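Local structure of lipocalin allergen (Canis lupus familiaris, 4ODD) at residues L18-N23 / I146-T151; F34-R39 / F54-D59; P94-G99 / A114-R119. The protein probably binds small molecules within its beta barrel, as a secreted lipocalin, and is an allergen of dog dander. All coordinates share one frame; numbering follows the deposited sequence.

All three contacts belong to one curled antiparallel sheet, the lipocalin barrel. Contacts 2 and 3 are buried and each joins the two strands of a hairpin. Contact 1 is partly buried and brings together segments 123 residues apart. It meets both others: segment 18-23 bonds through its backbone to segment 114-119 of contact 3, and Thr151 bonds to Tyr37 of contact 2. Contacts 2 and 3 meet inside the barrel, where Leu38 packs on Met117. Chemistry follows place. The inner faces are mostly aliphatic, with Phe54 and Met117. The outer faces differ: two tyrosines in contact 1, tyrosines with arginine and lysine in contact 2, aliphatic groups under a helix in contact 3.

Contact 1 of 3, residues L18-N23 / I146-T151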
loop_
_atom_site.group_PDB
_atom_site.type_symbol
_atom_site.label_atom_id
_atom_site.label_comp_id
_atom_site.label_asym_id
_atom_site.label_seq_id
_atom_site.Cartn_x
_atom_site.Cartn_y
_atom_site.Cartn_z
ATOM N N LEU A 18 5.154 5.638 -3.783
ATOM C CA LEU A 18 6.465 5.721 -4.420
ATOM C C LEU A 18 6.841 4.400 -5.095
ATOM O O LEU A 18 7.088 4.347 -6.310
ATOM C CB LEU A 18 7.524 6.116 -3.398
ATOM C CG LEU A 18 7.624 7.615 -3.101
ATOM C CD1 LEU A 18 6.297 8.316 -3.322
ATOM C CD2 LEU A 18 8.154 7.872 -1.706
ATOM N N TYR A 19 6.875 3.323 -4.317
ATOM C CA TYR A 19 7.213 2.018 -4.875
ATOM C C TYR A 19 6.209 0.966 -4.467
ATOM O O TYR A 19 5.622 1.038 -3.393
ATOM C CB TYR A 19 8.595 1.566 -4.411
ATOM C CG TYR A 19 9.752 2.417 -4.883
ATOM C CD1 TYR A 19 10.525 2.027 -5.974
ATOM C CD2 TYR A 19 10.092 3.590 -4.229
ATOM C CE1 TYR A 19 11.598 2.792 -6.406
ATOM C CE2 TYR A 19 11.162 4.359 -4.655
ATOM C CZ TYR A 19 11.907 3.956 -5.742
ATOM O OH TYR A 19 12.964 4.724 -6.162
ATOM N N VAL A 20 6.023 -0.012 -5.341
ATOM C CA VAL A 20 5.287 -1.223 -5.020
ATOM C C VAL A 20 6.050 -2.418 -5.569
ATOM O O VAL A 20 6.727 -2.322 -6.595
ATOM C CB VAL A 20 3.872 -1.241 -5.644
ATOM C CG1 VAL A 20 3.017 -0.163 -5.053
ATOM C CG2 VAL A 20 3.966 -1.089 -7.144
ATOM N N SER A 21 5.931 -3.547 -4.884
ATOM C CA SER A 21 6.466 -4.798 -5.393
ATOM C C SER A 21 5.455 -5.882 -5.112
ATOM O O SER A 21 4.556 -5.700 -4.298
ATOM C CB SER A 21 7.830 -5.135 -4.762
ATOM O OG SER A 21 7.730 -5.424 -3.371
ATOM N N SER A 22 5.607 -7.006 -5.797
ATOM C CA SER A 22 4.690 -8.120 -5.636
ATOM C C SER A 22 5.300 -9.426 -6.138
ATOM O O SER A 22 6.173 -9.423 -7.008
ATOM C CB SER A 22 3.382 -7.843 -6.383
ATOM O OG SER A 22 2.470 -8.915 -6.198
ATOM N N ASN A 23 4.842 -10.541 -5.582
ATOM C CA ASN A 23 5.222 -11.852 -6.092
ATOM C C ASN A 23 4.508 -12.118 -7.420
ATOM O O ASN A 23 4.911 -12.987 -8.184
ATOM C CB ASN A 23 4.918 -12.958 -5.060
ATOM C CG ASN A 23 3.430 -13.070 -4.727
ATOM O OD1 ASN A 23 2.659 -12.128 -4.909
ATOM N ND2 ASN A 23 3.028 -14.225 -4.226
ATOM N N ILE A 146 8.498 -1.882 -8.715
ATOM C CA ILE A 146 8.080 -0.850 -9.668
ATOM C C ILE A 146 7.990 0.530 -9.015
ATOM O O ILE A 146 7.433 0.684 -7.920
ATOM C CB ILE A 146 6.716 -1.180 -10.270
ATOM C CG1 ILE A 146 6.791 -2.480 -11.055
ATOM C CG2 ILE A 146 6.235 -0.059 -11.164
ATOM C CD1 ILE A 146 5.444 -2.936 -11.536
ATOM N N TYR A 147 8.547 1.533 -9.691
ATOM C CA TYR A 147 8.466 2.911 -9.209
ATOM C C TYR A 147 7.215 3.582 -9.796
ATOM O O TYR A 147 7.001 3.577 -11.017
ATOM C CB TYR A 147 9.755 3.677 -9.549
ATOM C CG TYR A 147 9.718 5.140 -9.174
ATOM C CD1 TYR A 147 9.712 5.537 -7.843
ATOM C CD2 TYR A 147 9.678 6.127 -10.151
ATOM C CE1 TYR A 147 9.663 6.882 -7.499
ATOM C CE2 TYR A 147 9.626 7.469 -9.814
ATOM C CZ TYR A 147 9.622 7.847 -8.489
ATOM O OH TYR A 147 9.578 9.196 -8.159
ATOM N N LEU A 148 6.360 4.109 -8.921
ATOM C CA LEU A 148 5.101 4.709 -9.376
ATOM C C LEU A 148 5.091 6.190 -9.119
ATOM O O LEU A 148 4.156 6.882 -9.523
ATOM C CB LEU A 148 3.900 4.074 -8.687
ATOM C CG LEU A 148 3.623 2.613 -9.032
ATOM C CD1 LEU A 148 2.405 2.093 -8.231
ATOM C CD2 LEU A 148 3.418 2.468 -10.535
ATOM N N GLY A 149 6.144 6.662 -8.448
ATOM C CA GLY A 149 6.313 8.069 -8.132
ATOM C C GLY A 149 6.117 9.053 -9.278
ATOM O O GLY A 149 5.693 10.191 -9.048
ATOM N N ASP A 150 6.412 8.634 -10.507
ATOM C CA ASP A 150 6.394 9.562 -11.642
ATOM C C ASP A 150 5.292 9.304 -12.672
ATOM O O ASP A 150 5.284 9.918 -13.745
ATOM C CB ASP A 150 7.748 9.552 -12.352
ATOM C CG ASP A 150 8.091 8.185 -12.923
ATOM O OD1 ASP A 150 7.206 7.291 -12.901
ATOM O OD2 ASP A 150 9.242 8.007 -13.380
ATOM N N THR A 151 4.378 8.394 -12.355
ATOM C CA THR A 151 3.275 8.073 -13.258
ATOM C C THR A 151 1.914 8.367 -12.638
ATOM O O THR A 151 0.877 7.887 -13.127
ATOM C CB THR A 151 3.318 6.606 -13.718
ATOM O OG1 THR A 151 3.481 5.737 -12.587
ATOM C CG2 THR A 151 4.485 6.403 -14.656
#
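A single carbonyl, Leu18 O, takes two successive backbone N-H groups where the second segment leaves the sheet. Leu148 N gives the nearly straight bond at 2.7 Å from Leu18 O and lies above the carbonyl plane. Gly149 N, 3.3 Å from Leu18 O, makes the more bent one, but sits in the plane on a lone pair. The chain then turns back in a type I beta turn from Leu148 to Thr151, closed by Thr151 N bonding to Leu148 O. Before this point the pairing is regular. Val20 and Ile146 form an antiparallel hydrogen-bonded pair, with Val20 N 3.0 Å from Ile146 O and Ile146 N 2.8 Å from Val20 O. Tyr19 and Tyr147 follow as a non-hydrogen-bonded pair. This is the lipocalin arrangement in which the short strand 145-147, following helix 125-137, adds to the first barrel strand, 13-22. On the other edge of strand 13-22, Leu18 and Tyr19 form a classic beta bulge opposite Leu116. Tyr19 and Tyr147 meet on the outer face, where Tyr19 also touches Ile128 of helix 125-137. Tyr147 CG is anti to the backbone N (chi1 176°), and its CD1 lies over one face of the Tyr19 ring, toward the rim, 3.4 Å from Tyr19 CZ. The ring planes stand at 54°, so the pair is oblique. Gly149 N lies above the centre of one Tyr147 face. On the opposite face, that of Val20 and Ile146, Val20 is crossed at about a right angle by Leu148 from the turn, with Val20 CG2 3.7 Å from Leu148 CD1. The CB of Ile146 lies more loosely against Val20 CG2. Val20 and Ile146 both also touch Ile28 of helix 25-28, and Leu148 rests on Arg35.

Contact 2 of 3, residues F34-R39 / F54-D59; sequences FRIYLR and FYVKVD
Tyr37 and Tyr55 hold the two strands together through a pair of backbone bonds. Tyr37 N lies 2.7 Å from Tyr55 O, and Tyr55 N lies 2.6 Å from Tyr37 O. Both donors are in the carbonyl planes. The CB atoms of this hydrogen-bonded pair stand side by side on the outer face. Their rings then part. Tyr37 swings past Tyr55 O, which sits at its ring edge, and crosses the extended Lys57 chain obliquely. Lys57 CE comes 3.8 Å from Tyr37 OH. Tyr55 meets Arg39 instead. The Arg39 chain bends at chi2 (-62°), so that Tyr55 CD2 lies over one face of its guanidinium, 3.6 Å from Arg39 NE. The two planes are 49° apart. On the inner face Phe54 has CG in the crowded position between backbone N and carbonyl carbon (chi1 63°). This lays its ring obliquely beside Ile36, with Ile36 CG2 3.4 Å from Phe54 CD1. Leu38 CG lies 4.1 Å from Phe54 CB. Further out, the Arg39 guanidinium is held at several points. Its NH1 hydrogen-bonds to Leu38 O at 3.1 Å, from above the carbonyl plane, and also forms a salt bridge with Asp152, while NE bonds to Pro155 O. Tyr37 OH bonds to Thr151 OG1. Thr151, Asp152 and Pro155 near the C-terminus thus bind the ends of Tyr37 and Arg39. Arg35 NE and Lys57 NZ, 4.5 Å apart, carry like charges, so the two would probably repel each other. Inside, the Phe54 ring is set edge-to-face with Tyr81, and Leu38 rests on Met117. Strands 36-44 and 49-57 form an antiparallel beta hairpin of the lipocalin barrel, with apolar groups facing inward and the C-terminal tail lying across its outer side.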
loop_
_atom_site.group_PDB
_atom_site.type_symbol
_atom_site.label_atom_id
_atom_site.label_comp_id
_atom_site.label_asym_id
_atom_site.label_seq_id
_atom_site.Cartn_x
_atom_site.Cartn_y
_atom_site.Cartn_z
ATOM N N PHE A 34 -3.443 -3.681 -7.900
ATOM C CA PHE A 34 -2.563 -3.230 -6.840
ATOM C C PHE A 34 -1.547 -2.236 -7.339
ATOM O O PHE A 34 -0.621 -1.863 -6.614
ATOM C CB PHE A 34 -1.945 -4.408 -6.077
ATOM C CG PHE A 34 -2.939 -5.113 -5.195
ATOM C CD1 PHE A 34 -3.187 -4.656 -3.906
ATOM C CD2 PHE A 34 -3.673 -6.195 -5.674
ATOM C CE1 PHE A 34 -4.125 -5.288 -3.087
ATOM C CE2 PHE A 34 -4.608 -6.826 -4.877
ATOM C CZ PHE A 34 -4.838 -6.371 -3.574
ATOM N N ARG A 35 -1.739 -1.798 -8.579
ATOM C CA ARG A 35 -1.063 -0.605 -9.062
ATOM C C ARG A 35 -1.784 0.604 -8.439
ATOM O O ARG A 35 -2.581 1.289 -9.085
ATOM C CB ARG A 35 -1.073 -0.555 -10.597
ATOM C CG ARG A 35 -0.044 0.393 -11.208
ATOM C CD ARG A 35 -0.000 0.261 -12.716
ATOM N NE ARG A 35 0.868 1.254 -13.343
ATOM C CZ ARG A 35 2.150 1.053 -13.644
ATOM N NH1 ARG A 35 2.731 -0.109 -13.369
ATOM N NH2 ARG A 35 2.860 2.021 -14.217
ATOM N N ILE A 36 -1.497 0.833 -7.163
ATOM C CA ILE A 36 -2.272 1.727 -6.314
ATOM C C ILE A 36 -1.636 3.099 -6.161
ATOM O O ILE A 36 -0.465 3.232 -5.773
ATOM C CB ILE A 36 -2.411 1.146 -4.895
ATOM C CG1 ILE A 36 -3.158 -0.175 -4.931
ATOM C CG2 ILE A 36 -3.137 2.130 -3.991
ATOM C CD1 ILE A 36 -4.470 -0.065 -5.609
ATOM N N TYR A 37 -2.410 4.132 -6.437
ATOM C CA TYR A 37 -1.919 5.478 -6.195
ATOM C C TYR A 37 -2.618 6.023 -4.981
ATOM O O TYR A 37 -3.802 6.368 -5.020
ATOM C CB TYR A 37 -2.133 6.368 -7.413
ATOM C CG TYR A 37 -1.312 5.907 -8.595
ATOM C CD1 TYR A 37 0.036 6.261 -8.709
ATOM C CD2 TYR A 37 -1.871 5.109 -9.592
ATOM C CE1 TYR A 37 0.803 5.846 -9.797
ATOM C CE2 TYR A 37 -1.116 4.697 -10.674
ATOM C CZ TYR A 37 0.218 5.062 -10.769
ATOM O OH TYR A 37 0.947 4.631 -11.850
ATOM N N LEU A 38 -1.887 6.062 -3.882
ATOM C CA LEU A 38 -2.449 6.569 -2.648
ATOM C C LEU A 38 -2.774 8.033 -2.706
ATOM O O LEU A 38 -2.090 8.819 -3.375
ATOM C CB LEU A 38 -1.539 6.262 -1.472
ATOM C CG LEU A 38 -2.283 5.084 -0.838
ATOM C CD1 LEU A 38 -1.364 3.889 -0.615
ATOM C CD2 LEU A 38 -3.040 5.502 0.430
ATOM N N ARG A 39 -3.849 8.384 -2.016
ATOM C CA ARG A 39 -4.166 9.784 -1.791
ATOM C C ARG A 39 -4.089 10.060 -0.305
ATOM O O ARG A 39 -3.477 11.043 0.117
ATOM C CB ARG A 39 -5.540 10.143 -2.349
ATOM C CG ARG A 39 -5.563 10.206 -3.887
ATOM C CD ARG A 39 -4.622 11.290 -4.408
ATOM N NE ARG A 39 -4.610 11.373 -5.858
ATOM C CZ ARG A 39 -3.661 10.851 -6.627
ATOM N NH1 ARG A 39 -2.646 10.199 -6.084
ATOM N NH2 ARG A 39 -3.730 10.975 -7.943
ATOM N N PHE A 54 -7.445 6.036 -2.566
ATOM C CA PHE A 54 -6.434 5.880 -3.604
ATOM C C PHE A 54 -7.040 5.716 -4.982
ATOM O O PHE A 54 -8.230 5.459 -5.118
ATOM C CB PHE A 54 -5.562 4.672 -3.295
ATOM C CG PHE A 54 -6.318 3.373 -3.288
ATOM C CD1 PHE A 54 -6.483 2.636 -4.458
ATOM C CD2 PHE A 54 -6.849 2.872 -2.108
ATOM C CE1 PHE A 54 -7.172 1.419 -4.442
ATOM C CE2 PHE A 54 -7.542 1.674 -2.086
ATOM C CZ PHE A 54 -7.704 0.944 -3.241
ATOM N N TYR A 55 -6.207 5.857 -6.006
ATOM C CA TYR A 55 -6.647 5.633 -7.386
ATOM C C TYR A 55 -5.993 4.387 -7.984
ATOM O O TYR A 55 -4.848 4.055 -7.674
ATOM C CB TYR A 55 -6.333 6.848 -8.270
ATOM C CG TYR A 55 -7.256 8.037 -8.079
ATOM C CD1 TYR A 55 -8.417 8.173 -8.836
ATOM C CD2 TYR A 55 -6.956 9.033 -7.161
ATOM C CE1 TYR A 55 -9.263 9.262 -8.675
ATOM C CE2 TYR A 55 -7.796 10.132 -6.988
ATOM C CZ TYR A 55 -8.950 10.236 -7.747
ATOM O OH TYR A 55 -9.788 11.319 -7.576
ATOM N N VAL A 56 -6.749 3.684 -8.814
ATOM C CA VAL A 56 -6.193 2.672 -9.703
ATOM C C VAL A 56 -6.566 3.055 -11.121
ATOM O O VAL A 56 -7.637 3.625 -11.355
ATOM C CB VAL A 56 -6.775 1.262 -9.439
ATOM C CG1 VAL A 56 -6.102 0.622 -8.260
ATOM C CG2 VAL A 56 -8.286 1.342 -9.230
ATOM N N LYS A 57 -5.679 2.752 -12.064
ATOM C CA LYS A 57 -6.008 2.931 -13.473
ATOM C C LYS A 57 -6.802 1.695 -13.917
ATOM O O LYS A 57 -6.296 0.578 -13.876
ATOM C CB LYS A 57 -4.745 3.145 -14.337
ATOM C CG LYS A 57 -3.955 4.466 -14.102
ATOM C CD LYS A 57 -2.688 4.525 -15.010
ATOM C CE LYS A 57 -1.581 5.478 -14.512
ATOM N NZ LYS A 57 -0.237 5.208 -15.159
ATOM N N VAL A 58 -8.060 1.898 -14.296
ATOM C CA VAL A 58 -8.900 0.803 -14.769
ATOM C C VAL A 58 -9.275 0.990 -16.236
ATOM O O VAL A 58 -10.186 1.759 -16.562
ATOM C CB VAL A 58 -10.190 0.662 -13.929
ATOM C CG1 VAL A 58 -11.150 -0.319 -14.594
ATOM C CG2 VAL A 58 -9.855 0.229 -12.504
ATOM N N ASP A 59 -8.570 0.275 -17.110
ATOM C CA ASP A 59 -8.735 0.418 -18.553
ATOM C C ASP A 59 -8.358 1.834 -18.977
ATOM O O ASP A 59 -9.112 2.510 -19.688
ATOM C CB ASP A 59 -10.162 0.065 -18.984
ATOM C CG ASP A 59 -10.509 -1.404 -18.724
ATOM O OD1 ASP A 59 -9.612 -2.273 -18.859
ATOM O OD2 ASP A 59 -11.680 -1.696 -18.380
#

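Contact 3 of 3, residues P94-G99 / A114-R119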
loop_
_atom_site.group_PDB
_atom_site.type_symbol
_atom_site.label_atom_id
_atom_site.label_comp_id
_atom_site.label_asym_id
_atom_site.label_seq_id
_atom_site.Cartn_x
_atom_site.Cartn_y
_atom_site.Cartn_z
ATOM N N PRO A 94 8.267 10.443 9.433
ATOM C CA PRO A 94 7.234 11.464 9.187
ATOM C C PRO A 94 7.086 11.737 7.692
ATOM O O PRO A 94 6.060 12.249 7.225
ATOM C CB PRO A 94 7.784 12.711 9.898
ATOM C CG PRO A 94 9.008 12.253 10.653
ATOM C CD PRO A 94 9.513 11.046 9.932
ATOM N N ASN A 95 8.135 11.380 6.957
ATOM C CA ASN A 95 8.166 11.478 5.507
ATOM C C ASN A 95 7.717 10.182 4.809
ATOM O O ASN A 95 7.269 10.212 3.667
ATOM C CB ASN A 95 9.585 11.860 5.060
ATOM C CG ASN A 95 9.709 12.003 3.554
ATOM O OD1 ASN A 95 9.346 13.040 2.987
ATOM N ND2 ASN A 95 10.232 10.965 2.897
ATOM N N ALA A 96 7.820 9.044 5.492
ATOM C CA ALA A 96 7.632 7.767 4.804
ATOM C C ALA A 96 6.707 6.737 5.492
ATOM O O ALA A 96 6.345 6.875 6.666
ATOM C CB ALA A 96 8.996 7.149 4.475
ATOM N N LEU A 97 6.342 5.702 4.738
ATOM C CA LEU A 97 5.413 4.683 5.197
ATOM C C LEU A 97 5.638 3.388 4.416
ATOM O O LEU A 97 5.507 3.361 3.195
ATOM C CB LEU A 97 3.980 5.171 4.993
ATOM C CG LEU A 97 2.884 4.341 5.644
ATOM C CD1 LEU A 97 3.017 4.447 7.147
ATOM C CD2 LEU A 97 1.519 4.825 5.190
ATOM N N ILE A 98 5.984 2.321 5.116
ATOM C CA ILE A 98 6.135 1.021 4.462
ATOM C C ILE A 98 5.006 0.055 4.853
ATOM O O ILE A 98 4.818 -0.263 6.040
ATOM C CB ILE A 98 7.489 0.363 4.783
ATOM C CG1 ILE A 98 8.638 1.229 4.273
ATOM C CG2 ILE A 98 7.566 -1.037 4.159
ATOM C CD1 ILE A 98 10.009 0.671 4.606
ATOM N N GLY A 99 4.255 -0.401 3.856
ATOM C CA GLY A 99 3.156 -1.305 4.113
ATOM C C GLY A 99 3.399 -2.669 3.506
ATOM O O GLY A 99 4.145 -2.804 2.519
ATOM N N ALA A 114 4.170 -5.195 -1.435
ATOM C CA ALA A 114 4.905 -4.281 -0.564
ATOM C C ALA A 114 4.802 -2.824 -1.087
ATOM O O ALA A 114 4.857 -2.582 -2.296
ATOM C CB ALA A 114 6.364 -4.736 -0.400
ATOM N N LEU A 115 4.619 -1.863 -0.187
ATOM C CA LEU A 115 4.496 -0.476 -0.608
ATOM C C LEU A 115 5.344 0.497 0.181
ATOM O O LEU A 115 5.380 0.458 1.425
ATOM C CB LEU A 115 3.063 0.008 -0.514
ATOM C CG LEU A 115 1.985 -0.742 -1.256
ATOM C CD1 LEU A 115 1.062 -1.348 -0.241
ATOM C CD2 LEU A 115 1.249 0.246 -2.135
ATOM N N LEU A 116 6.002 1.388 -0.561
ATOM C CA LEU A 116 6.665 2.538 0.021
ATOM C C LEU A 116 5.825 3.736 -0.338
ATOM O O LEU A 116 5.579 4.010 -1.509
ATOM C CB LEU A 116 8.079 2.695 -0.520
ATOM C CG LEU A 116 8.855 3.862 0.100
ATOM C CD1 LEU A 116 8.663 3.896 1.604
ATOM C CD2 LEU A 116 10.340 3.785 -0.269
ATOM N N MET A 117 5.336 4.424 0.679
ATOM C CA MET A 117 4.480 5.568 0.450
ATOM C C MET A 117 5.159 6.778 1.050
ATOM O O MET A 117 5.776 6.691 2.118
ATOM C CB MET A 117 3.111 5.367 1.089
ATOM C CG MET A 117 2.244 4.338 0.388
ATOM S SD MET A 117 1.110 3.608 1.585
ATOM C CE MET A 117 2.295 2.800 2.661
ATOM N N GLY A 118 5.051 7.907 0.358
ATOM C CA GLY A 118 5.720 9.113 0.810
ATOM C C GLY A 118 4.756 10.198 1.217
ATOM O O GLY A 118 3.626 10.248 0.748
ATOM N N ARG A 119 5.221 11.050 2.122
ATOM C CA ARG A 119 4.546 12.282 2.484
ATOM C C ARG A 119 5.275 13.402 1.754
ATOM O O ARG A 119 6.222 13.965 2.285
ATOM C CB ARG A 119 4.682 12.498 3.992
ATOM C CG ARG A 119 3.590 13.345 4.627
ATOM C CD ARG A 119 2.353 12.517 4.930
ATOM N NE ARG A 119 2.263 12.137 6.336
ATOM C CZ ARG A 119 1.149 11.699 6.926
ATOM N NH1 ARG A 119 0.023 11.587 6.224
ATOM N NH2 ARG A 119 1.154 11.378 8.220
#
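Strands 96-99 and 114-118 run antiparallel, their axes 4.6 Å apart at the closest and 163° between directions. They belong to the hairpin of strands 96-104 and 110-118, which closes the lipocalin barrel onto strand 13-22. Leu97 with Met117 and Gly99 with Leu115 are hydrogen-bonded pairs. Met117 N is 2.7 Å from Leu97 O, whereas the return bond from Leu97 N to Met117 O is weak. Gly99 and Leu115 are bonded both ways, with Gly99 N 2.8 Å from Leu115 O. Beyond the strand, Arg119 N bonds to Asn95 O at 2.7 Å, from above the carbonyl plane. Leu97 and Met117 point into the barrel and lie side by side. The Met117 chain bends at chi3 (-64°), so CE curls back against Leu97 CD2 and CG and also nears Gly99. Leu97 also touches Trp15, Ile89 and Met92. On the outer face Leu116 CG is anti to the backbone N (chi1 -178°), and its CD1 reaches across to Ile98 CG1 at 3.8 Å. Helix 125-137 lies on this side, touching Ala96 and Ile98. At the end of the barrel, Arg119 bends at chi2 and chi3. Its guanidinium makes a cation-pi contact with Trp15, an arginine-tryptophan pairing well known in lipocalins, while NH1 bonds to Pro14 O. Its CB lies 3.5 Å from Pro94 O, and that oxygen sits at the edge of the guanidinium, in its plane, 3.9 Å from Arg119 NE.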